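Local coordinates for designed helical repeat protein (Synthetic construct, PDB 5CWQ) that is a computationally designed helical repeat protein, a stack of paired helices that probably has no natural biological function, at residues 12-17 with 48-53; 43-48 with 100-105; 65-70 with 105-110; 122-127 with 162-167. All coordinates share one frame; numbering follows the deposited sequence.

Interaction 1 of 4, residues 12-17 with 48-53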
# COMPACT_ATOMS: atom_id res chain seq x y z
N GLU A 12 6.00 3.02 -20.04
CA GLU A 12 6.55 1.86 -19.36
C GLU A 12 5.61 1.39 -18.26
O GLU A 12 5.48 0.19 -18.01
CB GLU A 12 7.92 2.19 -18.77
CG GLU A 12 8.59 1.02 -18.06
CD GLU A 12 9.93 1.38 -17.46
OE1 GLU A 12 10.37 2.54 -17.63
OE2 GLU A 12 10.55 0.52 -16.81
N ALA A 13 4.95 2.34 -17.60
CA ALA A 13 4.00 2.03 -16.55
C ALA A 13 2.80 1.29 -17.12
O ALA A 13 2.35 0.29 -16.55
CB ALA A 13 3.55 3.31 -15.84
N GLU A 14 2.28 1.78 -18.24
CA GLU A 14 1.16 1.14 -18.91
C GLU A 14 1.56 -0.24 -19.41
O GLU A 14 0.77 -1.19 -19.37
CB GLU A 14 0.65 2.00 -20.06
CG GLU A 14 -0.60 1.46 -20.75
CD GLU A 14 -1.79 1.36 -19.81
OE1 GLU A 14 -1.84 2.13 -18.83
OE2 GLU A 14 -2.67 0.50 -20.05
N ARG A 15 2.80 -0.36 -19.88
CA ARG A 15 3.33 -1.63 -20.35
C ARG A 15 3.43 -2.64 -19.21
O ARG A 15 3.08 -3.81 -19.37
CB ARG A 15 4.70 -1.42 -21.01
CG ARG A 15 5.45 -2.70 -21.34
CD ARG A 15 6.60 -2.93 -20.36
NE ARG A 15 7.24 -4.23 -20.55
CZ ARG A 15 8.32 -4.64 -19.89
NH1 ARG A 15 8.89 -3.86 -18.98
NH2 ARG A 15 8.83 -5.84 -20.13
N ARG A 16 3.90 -2.18 -18.06
CA ARG A 16 3.99 -3.02 -16.87
C ARG A 16 2.61 -3.47 -16.41
O ARG A 16 2.42 -4.62 -16.02
CB ARG A 16 4.71 -2.28 -15.74
CG ARG A 16 6.23 -2.40 -15.78
CD ARG A 16 6.89 -1.31 -14.95
NE ARG A 16 8.18 -1.73 -14.41
CZ ARG A 16 9.30 -1.82 -15.12
NH1 ARG A 16 9.30 -1.54 -16.41
NH2 ARG A 16 10.42 -2.21 -14.53
N LEU A 17 1.65 -2.56 -16.47
CA LEU A 17 0.28 -2.84 -16.06
C LEU A 17 -0.35 -3.91 -16.95
O LEU A 17 -1.02 -4.82 -16.45
CB LEU A 17 -0.56 -1.56 -16.11
CG LEU A 17 -2.06 -1.70 -15.82
CD1 LEU A 17 -2.31 -2.30 -14.45
CD2 LEU A 17 -2.75 -0.35 -15.95
N GLN A 48 0.26 3.14 -9.41
CA GLN A 48 0.84 4.19 -8.59
C GLN A 48 1.74 5.08 -9.44
O GLN A 48 1.77 6.30 -9.27
CB GLN A 48 1.63 3.62 -7.42
CG GLN A 48 2.19 4.69 -6.49
CD GLN A 48 3.24 4.17 -5.53
OE1 GLN A 48 3.89 3.15 -5.78
NE2 GLN A 48 3.41 4.87 -4.41
N GLU A 49 2.47 4.46 -10.35
CA GLU A 49 3.37 5.19 -11.23
C GLU A 49 2.58 6.12 -12.15
O GLU A 49 2.96 7.28 -12.35
CB GLU A 49 4.22 4.23 -12.06
CG GLU A 49 5.42 4.88 -12.72
CD GLU A 49 6.29 3.88 -13.47
OE1 GLU A 49 6.07 2.66 -13.31
OE2 GLU A 49 7.20 4.32 -14.21
N LEU A 50 1.48 5.62 -12.70
CA LEU A 50 0.61 6.42 -13.56
C LEU A 50 0.04 7.62 -12.81
O LEU A 50 -0.06 8.72 -13.35
CB LEU A 50 -0.53 5.57 -14.12
CG LEU A 50 -0.14 4.48 -15.11
CD1 LEU A 50 -1.30 3.52 -15.34
CD2 LEU A 50 0.32 5.08 -16.43
N ALA A 51 -0.34 7.40 -11.55
CA ALA A 51 -0.90 8.47 -10.72
C ALA A 51 0.13 9.57 -10.48
O ALA A 51 -0.19 10.75 -10.54
CB ALA A 51 -1.40 7.90 -9.40
N ARG A 52 1.36 9.17 -10.19
CA ARG A 52 2.43 10.12 -9.92
C ARG A 52 2.80 10.91 -11.17
O ARG A 52 3.15 12.09 -11.08
CB ARG A 52 3.65 9.41 -9.35
CG ARG A 52 3.50 9.02 -7.89
CD ARG A 52 4.71 8.27 -7.36
NE ARG A 52 4.82 8.39 -5.91
CZ ARG A 52 5.63 9.22 -5.26
NH1 ARG A 52 6.45 10.04 -5.93
NH2 ARG A 52 5.64 9.24 -3.94
N VAL A 53 2.72 10.27 -12.33
CA VAL A 53 2.95 10.95 -13.60
C VAL A 53 1.85 11.99 -13.82
O VAL A 53 2.12 13.10 -14.27
CB VAL A 53 2.99 9.95 -14.79
CG1 VAL A 53 2.92 10.69 -16.13
CG2 VAL A 53 4.25 9.11 -14.73
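The carboxylate of Glu49 lies flat against the methyl of Ala13: CB stands 3.6 Å from OE1, 3.7 Å from CD and 4.1 Å from OE2 of Glu49, a spread that puts the methyl over one face of the group, almost above CD. Away from this pair, the guanidinium of Arg15 has Arg16 NH1 at its edge and in its plane. Glu49 CB already points at helix 5-30; with CG anti to the backbone N (chi1 -165°) the extended chain runs on past the Ala13 methyl. On the far side of its CB, Ala13 meets Leu50 CD2 at 3.7 Å. These contacts join helices 5-30 and 33-57, consecutive in the chain, into an alpha-helical hairpin whose segment axes pass 9.3 Å apart at 158°, nearly antiparallel. The other methyl of Leu50, CD1, lies 4.2 Å from Leu17 CD2, the side chains crossing at about a right angle, and 3.8 Å from Glu14 OE1. That oxygen is salt-bridged to Lys69 of helix 60-86; Glu14 bends at chi2 (61°), which sets its CD. Arg16 NE, of opposite charge, is 5.0 Å from Glu49 OE1, and Glu12 OE1, of like charge, equally far from its OE2, neither in contact.

Interaction 2 of 4, residues 43-48 with 100-105; sequences EARAVQ and IALAVL
Ala44 and Leu102 form the apolar centre of this contact between two nearly parallel helices, whose segment axes come within 8.7 Å at an angle of only 11°. Ala44 is the first residue of 43-48 to touch. Its CB points at the other helix and touches the leucine branch at CD2, 3.6 Å away, with CG of Leu102 almost as near; the backbone N of Ala103 lies beyond, at 4.2 Å from the same CB. The CA atoms of Ala44 and Ala103 are 5.3 Å apart, consistent with small residues allowing a close approach. Leu102 CG is anti to its backbone N (chi1 -175°), which sets CG beside the carbonyl carbon, 3.7 Å from Ala44 CB.

Next, Arg45 turns its CB away, yet its CG meets Leu102 CD2 at 3.5 Å, the two side chains crossing at about a right angle. The same methyl lies equally close to Arg45 N. The guanidinium continues outward, and its NH2 is hydrogen-bonded to a bound glycerol, probably from crystallisation.

Gln48 closes the walk with an extended chain that lays its amide against two leucines: OE1 is 3.7 Å from Leu102 CD1, and NE2 is 3.6 Å from Leu105 CD2. NE2 also makes a weak hydrogen bond to Glu109.

Helix 33-57 is backed by helix 5-30, where Ala46 meets Leu17, while helix 90-114 presents Leu105 to Leu162 and Ala163 of helix 147-171. The Cys55-Cys113 disulfide ties helices 33-57 and 90-114 together covalently.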
# COMPACT_ATOMS: atom_id res chain seq x y z
N GLU A 43 0.41 -4.76 -10.65
CA GLU A 43 -0.55 -3.85 -11.25
C GLU A 43 -0.65 -2.57 -10.42
O GLU A 43 -0.61 -1.47 -10.96
CB GLU A 43 -1.93 -4.50 -11.37
CG GLU A 43 -2.01 -5.60 -12.41
CD GLU A 43 -3.41 -6.14 -12.59
OE1 GLU A 43 -4.38 -5.38 -12.37
OE2 GLU A 43 -3.55 -7.33 -12.95
N ALA A 44 -0.77 -2.74 -9.11
CA ALA A 44 -0.88 -1.61 -8.19
C ALA A 44 0.35 -0.71 -8.26
O ALA A 44 0.23 0.52 -8.19
CB ALA A 44 -1.10 -2.11 -6.77
N ARG A 45 1.52 -1.32 -8.39
CA ARG A 45 2.77 -0.57 -8.55
C ARG A 45 2.73 0.29 -9.81
O ARG A 45 3.11 1.46 -9.79
CB ARG A 45 3.97 -1.51 -8.61
CG ARG A 45 4.40 -2.07 -7.27
CD ARG A 45 5.35 -3.24 -7.44
NE ARG A 45 5.86 -3.73 -6.16
CZ ARG A 45 6.47 -4.90 -5.99
NH1 ARG A 45 6.63 -5.73 -7.02
NH2 ARG A 45 6.90 -5.26 -4.79
N ALA A 46 2.27 -0.32 -10.90
CA ALA A 46 2.17 0.37 -12.18
C ALA A 46 1.16 1.51 -12.10
O ALA A 46 1.40 2.60 -12.63
CB ALA A 46 1.78 -0.61 -13.28
N VAL A 47 0.04 1.26 -11.44
CA VAL A 47 -1.01 2.26 -11.30
C VAL A 47 -0.53 3.43 -10.44
O VAL A 47 -0.86 4.58 -10.72
CB VAL A 47 -2.29 1.65 -10.69
CG1 VAL A 47 -3.29 2.73 -10.31
CG2 VAL A 47 -2.93 0.68 -11.68
N GLN A 48 0.26 3.14 -9.41
CA GLN A 48 0.84 4.19 -8.59
C GLN A 48 1.74 5.08 -9.44
O GLN A 48 1.77 6.30 -9.27
CB GLN A 48 1.63 3.62 -7.42
CG GLN A 48 2.19 4.69 -6.49
CD GLN A 48 3.24 4.17 -5.53
OE1 GLN A 48 3.89 3.15 -5.78
NE2 GLN A 48 3.41 4.87 -4.41
N ILE A 100 -4.13 -4.29 -2.17
CA ILE A 100 -5.22 -3.40 -1.77
C ILE A 100 -4.66 -2.08 -1.24
O ILE A 100 -5.07 -1.01 -1.67
CB ILE A 100 -6.11 -4.07 -0.69
CG1 ILE A 100 -6.99 -5.14 -1.35
CG2 ILE A 100 -7.00 -3.05 0.03
CD1 ILE A 100 -7.73 -6.04 -0.36
N ALA A 101 -3.72 -2.17 -0.30
CA ALA A 101 -3.16 -0.99 0.35
C ALA A 101 -2.45 -0.09 -0.65
O ALA A 101 -2.55 1.14 -0.58
CB ALA A 101 -2.21 -1.41 1.47
N LEU A 102 -1.73 -0.69 -1.59
CA LEU A 102 -1.00 0.08 -2.60
C LEU A 102 -1.98 0.76 -3.55
O LEU A 102 -1.73 1.88 -4.00
CB LEU A 102 -0.04 -0.82 -3.37
CG LEU A 102 0.90 -0.14 -4.38
CD1 LEU A 102 1.65 1.03 -3.76
CD2 LEU A 102 1.89 -1.15 -4.95
N ALA A 103 -3.08 0.09 -3.85
CA ALA A 103 -4.12 0.67 -4.70
C ALA A 103 -4.78 1.86 -4.00
O ALA A 103 -5.07 2.88 -4.63
CB ALA A 103 -5.16 -0.37 -5.06
N VAL A 104 -5.02 1.72 -2.69
CA VAL A 104 -5.59 2.79 -1.89
C VAL A 104 -4.66 3.99 -1.84
O VAL A 104 -5.10 5.14 -1.88
CB VAL A 104 -5.89 2.32 -0.44
CG1 VAL A 104 -6.24 3.50 0.47
CG2 VAL A 104 -7.03 1.31 -0.42
N LEU A 105 -3.36 3.73 -1.76
CA LEU A 105 -2.37 4.80 -1.74
C LEU A 105 -2.43 5.57 -3.05
O LEU A 105 -2.34 6.80 -3.07
CB LEU A 105 -0.97 4.24 -1.50
CG LEU A 105 0.17 5.27 -1.47
CD1 LEU A 105 -0.03 6.27 -0.34
CD2 LEU A 105 1.51 4.58 -1.33

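Interaction 3 of 4, residues 65-70 with 105-110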
# COMPACT_ATOMS: atom_id res chain seq x y z
N ARG A 65 -8.16 8.60 -14.71
CA ARG A 65 -7.91 7.31 -15.34
C ARG A 65 -7.13 6.39 -14.41
O ARG A 65 -7.44 5.21 -14.28
CB ARG A 65 -7.14 7.49 -16.65
CG ARG A 65 -8.00 7.46 -17.90
CD ARG A 65 -7.16 7.68 -19.15
NE ARG A 65 -6.86 9.10 -19.35
CZ ARG A 65 -5.82 9.55 -20.05
NH1 ARG A 65 -4.96 8.71 -20.62
NH2 ARG A 65 -5.64 10.86 -20.18
N ALA A 66 -6.11 6.95 -13.75
CA ALA A 66 -5.29 6.19 -12.81
C ALA A 66 -6.14 5.71 -11.64
O ALA A 66 -5.98 4.59 -11.17
CB ALA A 66 -4.12 7.04 -12.32
N SER A 67 -7.04 6.57 -11.17
CA SER A 67 -7.91 6.24 -10.05
C SER A 67 -8.87 5.11 -10.43
O SER A 67 -9.12 4.20 -9.64
CB SER A 67 -8.69 7.47 -9.60
OG SER A 67 -9.38 7.22 -8.39
N GLU A 68 -9.42 5.20 -11.64
CA GLU A 68 -10.30 4.16 -12.16
C GLU A 68 -9.56 2.83 -12.21
O GLU A 68 -10.12 1.78 -11.87
CB GLU A 68 -10.80 4.54 -13.56
CG GLU A 68 -11.78 5.70 -13.57
CD GLU A 68 -12.01 6.28 -14.96
OE1 GLU A 68 -11.55 5.66 -15.95
OE2 GLU A 68 -12.64 7.35 -15.06
N LYS A 69 -8.30 2.87 -12.63
CA LYS A 69 -7.49 1.66 -12.71
C LYS A 69 -7.13 1.15 -11.32
O LYS A 69 -7.06 -0.06 -11.10
CB LYS A 69 -6.23 1.93 -13.53
CG LYS A 69 -6.51 2.12 -15.01
CD LYS A 69 -5.24 2.39 -15.80
CE LYS A 69 -5.55 2.56 -17.28
NZ LYS A 69 -4.32 2.75 -18.10
N ALA A 70 -6.90 2.07 -10.38
CA ALA A 70 -6.60 1.71 -9.00
C ALA A 70 -7.80 1.04 -8.35
O ALA A 70 -7.66 0.07 -7.60
CB ALA A 70 -6.19 2.94 -8.20
N LEU A 105 -3.36 3.73 -1.76
CA LEU A 105 -2.37 4.80 -1.74
C LEU A 105 -2.43 5.57 -3.05
O LEU A 105 -2.34 6.80 -3.07
CB LEU A 105 -0.97 4.24 -1.50
CG LEU A 105 0.17 5.27 -1.47
CD1 LEU A 105 -0.03 6.27 -0.34
CD2 LEU A 105 1.51 4.58 -1.33
N ALA A 106 -2.60 4.84 -4.15
CA ALA A 106 -2.74 5.45 -5.46
C ALA A 106 -3.99 6.32 -5.50
O ALA A 106 -3.97 7.43 -6.03
CB ALA A 106 -2.78 4.39 -6.55
N LEU A 107 -5.08 5.82 -4.92
CA LEU A 107 -6.33 6.58 -4.86
C LEU A 107 -6.15 7.86 -4.05
O LEU A 107 -6.72 8.90 -4.39
CB LEU A 107 -7.46 5.74 -4.26
CG LEU A 107 -7.98 4.57 -5.10
CD1 LEU A 107 -8.93 3.72 -4.28
CD2 LEU A 107 -8.66 5.06 -6.36
N ALA A 108 -5.38 7.78 -2.98
CA ALA A 108 -5.11 8.93 -2.13
C ALA A 108 -4.32 9.99 -2.89
O ALA A 108 -4.65 11.18 -2.85
CB ALA A 108 -4.37 8.51 -0.88
N GLU A 109 -3.27 9.55 -3.58
CA GLU A 109 -2.43 10.43 -4.38
C GLU A 109 -3.24 11.19 -5.43
O GLU A 109 -3.08 12.40 -5.60
CB GLU A 109 -1.31 9.63 -5.07
CG GLU A 109 -0.27 9.05 -4.10
CD GLU A 109 0.58 7.96 -4.72
OE1 GLU A 109 0.16 7.36 -5.73
OE2 GLU A 109 1.68 7.69 -4.19
N VAL A 110 -4.12 10.48 -6.13
CA VAL A 110 -4.96 11.11 -7.14
C VAL A 110 -5.91 12.11 -6.49
O VAL A 110 -6.09 13.22 -6.98
CB VAL A 110 -5.78 10.07 -7.94
CG1 VAL A 110 -6.78 10.76 -8.86
CG2 VAL A 110 -4.85 9.18 -8.75
O HOH W 1 -9.11 8.88 -5.79
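Ser67 and Leu107 make the closest approach of this contact, with OG 3.1 Å from CD2, a methyl pressed against a hydroxyl oxygen with no hydrogen bond between them. The same CD2 lies 3.4 Å from the backbone O of Ser67, so OG and that O both approach the methyl from the same side. Leu107 CB points along the interface and not at helix 60-86; its CG, anti to the carbonyl carbon (chi1 -70°), begins the reach that brings the branch across.

Apolar contacts lie beside this pair. Ala70 CB packs on Leu107 CD2 at 3.7 Å and faces the CB of Ala106 at 4.1 Å, methyl to methyl. Val110 divides its branches between two partners: CG1 lies 3.9 Å from Ser67 CB, while CG2 is turned to Ala66 CB. The segments are nearly antiparallel, at 159°, with axes 8.9 Å apart, and Ser67 and Leu107 have the nearest CA atoms across the two segments, 5.4 Å apart.

The polar link is indirect. A water donates a hydrogen bond to Leu107 O at 2.8 Å and also bonds Ser67 OG, bridging a side chain of helix 60-86 to the backbone of helix 90-114. The two helices form a hairpin in the designed repeat fold, and Glu119 of helix 117-144 also touches Ser67.

Chemically, the adhesion is mostly methyl packing, with no direct hydrogen bond joining the segments. The serine hydroxyl has a dual environment, pressed by a leucine methyl yet given a polar partner by the water, so a buried oxygen is accommodated beside an apolar surface.

Interaction 4 of 4, residues 122-127 with 162-167; sequences RASEKA and LALAEV
Ala127 and Ala163 meet methyl to methyl, CB to CB at 3.7 Å, in the tightly packed part of the contact. Leu164 closes in beside them: its CD2 is 3.8 Å from Ala127 CB and 3.3 Å from Ser124 OG. The backbone O of Ser124 is nearly as close to that methyl. Ser124 OG is held anti to the backbone N (chi1 -172°), which turns it to Leu164. Compact residues suit this spacing, as the segment axes approach to 8.8 Å at 157°.

Toward the ends of the segments the fit is looser. Val167 still touches Ser124, CG1 to CB at 3.9 Å, but its CG2 reaches Ala123 CB only at 4.4 Å. Hydration enters by way of Ser124 OG, which is hydrogen-bonded to a water at 2.8 Å; the water in turn donates a longer bond, 3.1 Å, to Leu164 O. Leu164 itself remains partly exposed, although Gln128 and Leu131 of helix 117-144 also touch it, whereas Ala163, Ala127 and Val167 are buried.

Helix 204-230 packs on Leu162 and Ala165, and helix 90-114 meets Lys126 and Ala127. The contact joins the two helices of an antiparallel hairpin, 117-144 and 147-171, within a stack. Its serine, alanine, leucine and valine pattern repeats that found 57 residues earlier between helices 60-86 and 90-114, the regular recurrence that defines a helical repeat protein.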
# COMPACT_ATOMS: atom_id res chain seq x y z
N ARG A 122 -12.67 9.37 1.23
CA ARG A 122 -13.05 8.01 0.89
C ARG A 122 -11.82 7.11 0.86
O ARG A 122 -11.87 5.96 1.30
CB ARG A 122 -13.78 7.95 -0.45
CG ARG A 122 -15.20 8.48 -0.40
CD ARG A 122 -15.97 8.13 -1.67
NE ARG A 122 -16.10 6.69 -1.86
CZ ARG A 122 -16.83 6.12 -2.81
NH1 ARG A 122 -17.52 6.86 -3.67
NH2 ARG A 122 -16.87 4.80 -2.91
N ALA A 123 -10.72 7.63 0.33
CA ALA A 123 -9.47 6.90 0.29
C ALA A 123 -8.95 6.65 1.70
O ALA A 123 -8.38 5.60 1.99
CB ALA A 123 -8.44 7.66 -0.53
N SER A 124 -9.15 7.63 2.58
CA SER A 124 -8.70 7.52 3.96
C SER A 124 -9.50 6.44 4.69
O SER A 124 -8.97 5.72 5.53
CB SER A 124 -8.84 8.86 4.67
OG SER A 124 -8.24 8.82 5.96
N GLU A 125 -10.79 6.36 4.37
CA GLU A 125 -11.66 5.33 4.94
C GLU A 125 -11.24 3.94 4.48
O GLU A 125 -11.23 2.99 5.26
CB GLU A 125 -13.12 5.60 4.57
CG GLU A 125 -13.69 6.86 5.20
CD GLU A 125 -14.99 7.32 4.56
OE1 GLU A 125 -15.45 6.66 3.61
OE2 GLU A 125 -15.54 8.34 5.02
N LYS A 126 -10.88 3.83 3.20
CA LYS A 126 -10.39 2.57 2.65
C LYS A 126 -9.05 2.20 3.29
O LYS A 126 -8.79 1.02 3.56
CB LYS A 126 -10.24 2.66 1.13
CG LYS A 126 -11.57 2.71 0.38
CD LYS A 126 -11.35 2.75 -1.12
CE LYS A 126 -12.66 2.72 -1.88
NZ LYS A 126 -13.52 3.88 -1.55
N ALA A 127 -8.20 3.20 3.51
CA ALA A 127 -6.91 2.99 4.14
C ALA A 127 -7.07 2.52 5.57
O ALA A 127 -6.33 1.65 6.05
CB ALA A 127 -6.08 4.27 4.09
N LEU A 162 0.75 5.06 5.13
CA LEU A 162 1.24 6.00 4.13
C LEU A 162 0.06 6.72 3.47
O LEU A 162 0.10 7.93 3.25
CB LEU A 162 2.07 5.28 3.06
CG LEU A 162 3.54 5.66 2.94
CD1 LEU A 162 4.20 4.84 1.85
CD2 LEU A 162 3.71 7.15 2.66
N ALA A 163 -0.98 5.96 3.17
CA ALA A 163 -2.17 6.51 2.54
C ALA A 163 -2.87 7.48 3.48
O ALA A 163 -3.35 8.53 3.06
CB ALA A 163 -3.12 5.39 2.11
N LEU A 164 -2.93 7.12 4.76
CA LEU A 164 -3.54 8.00 5.76
C LEU A 164 -2.75 9.30 5.88
O LEU A 164 -3.33 10.38 5.97
CB LEU A 164 -3.62 7.30 7.12
CG LEU A 164 -4.61 6.14 7.22
CD1 LEU A 164 -4.44 5.41 8.55
CD2 LEU A 164 -6.05 6.62 7.06
N ALA A 165 -1.43 9.18 5.90
CA ALA A 165 -0.55 10.34 5.96
C ALA A 165 -0.77 11.24 4.74
O ALA A 165 -0.78 12.46 4.86
CB ALA A 165 0.90 9.90 6.04
N GLU A 166 -0.93 10.61 3.58
CA GLU A 166 -1.15 11.31 2.33
C GLU A 166 -2.38 12.21 2.41
O GLU A 166 -2.32 13.41 2.14
CB GLU A 166 -1.29 10.31 1.18
CG GLU A 166 -1.45 10.92 -0.20
CD GLU A 166 -0.15 11.43 -0.78
OE1 GLU A 166 0.90 11.34 -0.10
OE2 GLU A 166 -0.17 11.92 -1.93
N VAL A 167 -3.51 11.61 2.79
CA VAL A 167 -4.77 12.33 2.87
C VAL A 167 -4.73 13.39 3.96
O VAL A 167 -5.15 14.53 3.74
CB VAL A 167 -5.95 11.38 3.13
CG1 VAL A 167 -7.25 12.16 3.29
CG2 VAL A 167 -6.07 10.37 2.00
O HOH W 2 -6.20 10.36 7.07

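Interactions 1, 3 and 4 each join consecutive antiparallel helices, whereas interaction 2 links parallel helices of neighbouring hairpins. Interaction 2 shares Gln48 with interaction 1 and Leu105 with interaction 3, their centres lying 10 Å and 8 Å from its own; Val47 CG1 packs 3.4 Å from Ala66 O where interactions 2 and 3 meet. A salt bridge of 2.7 Å between Glu14 OE1 and Lys69 NZ couples interactions 1 and 3. Leu105 CD1, 3.6 Å from Ala163 CA, carries the packing on to interaction 4, whose centre is 20 Å from that of interaction 1. The Cys112-Cys170 disulfide reinforces the junction of helices 90-114 and 147-171.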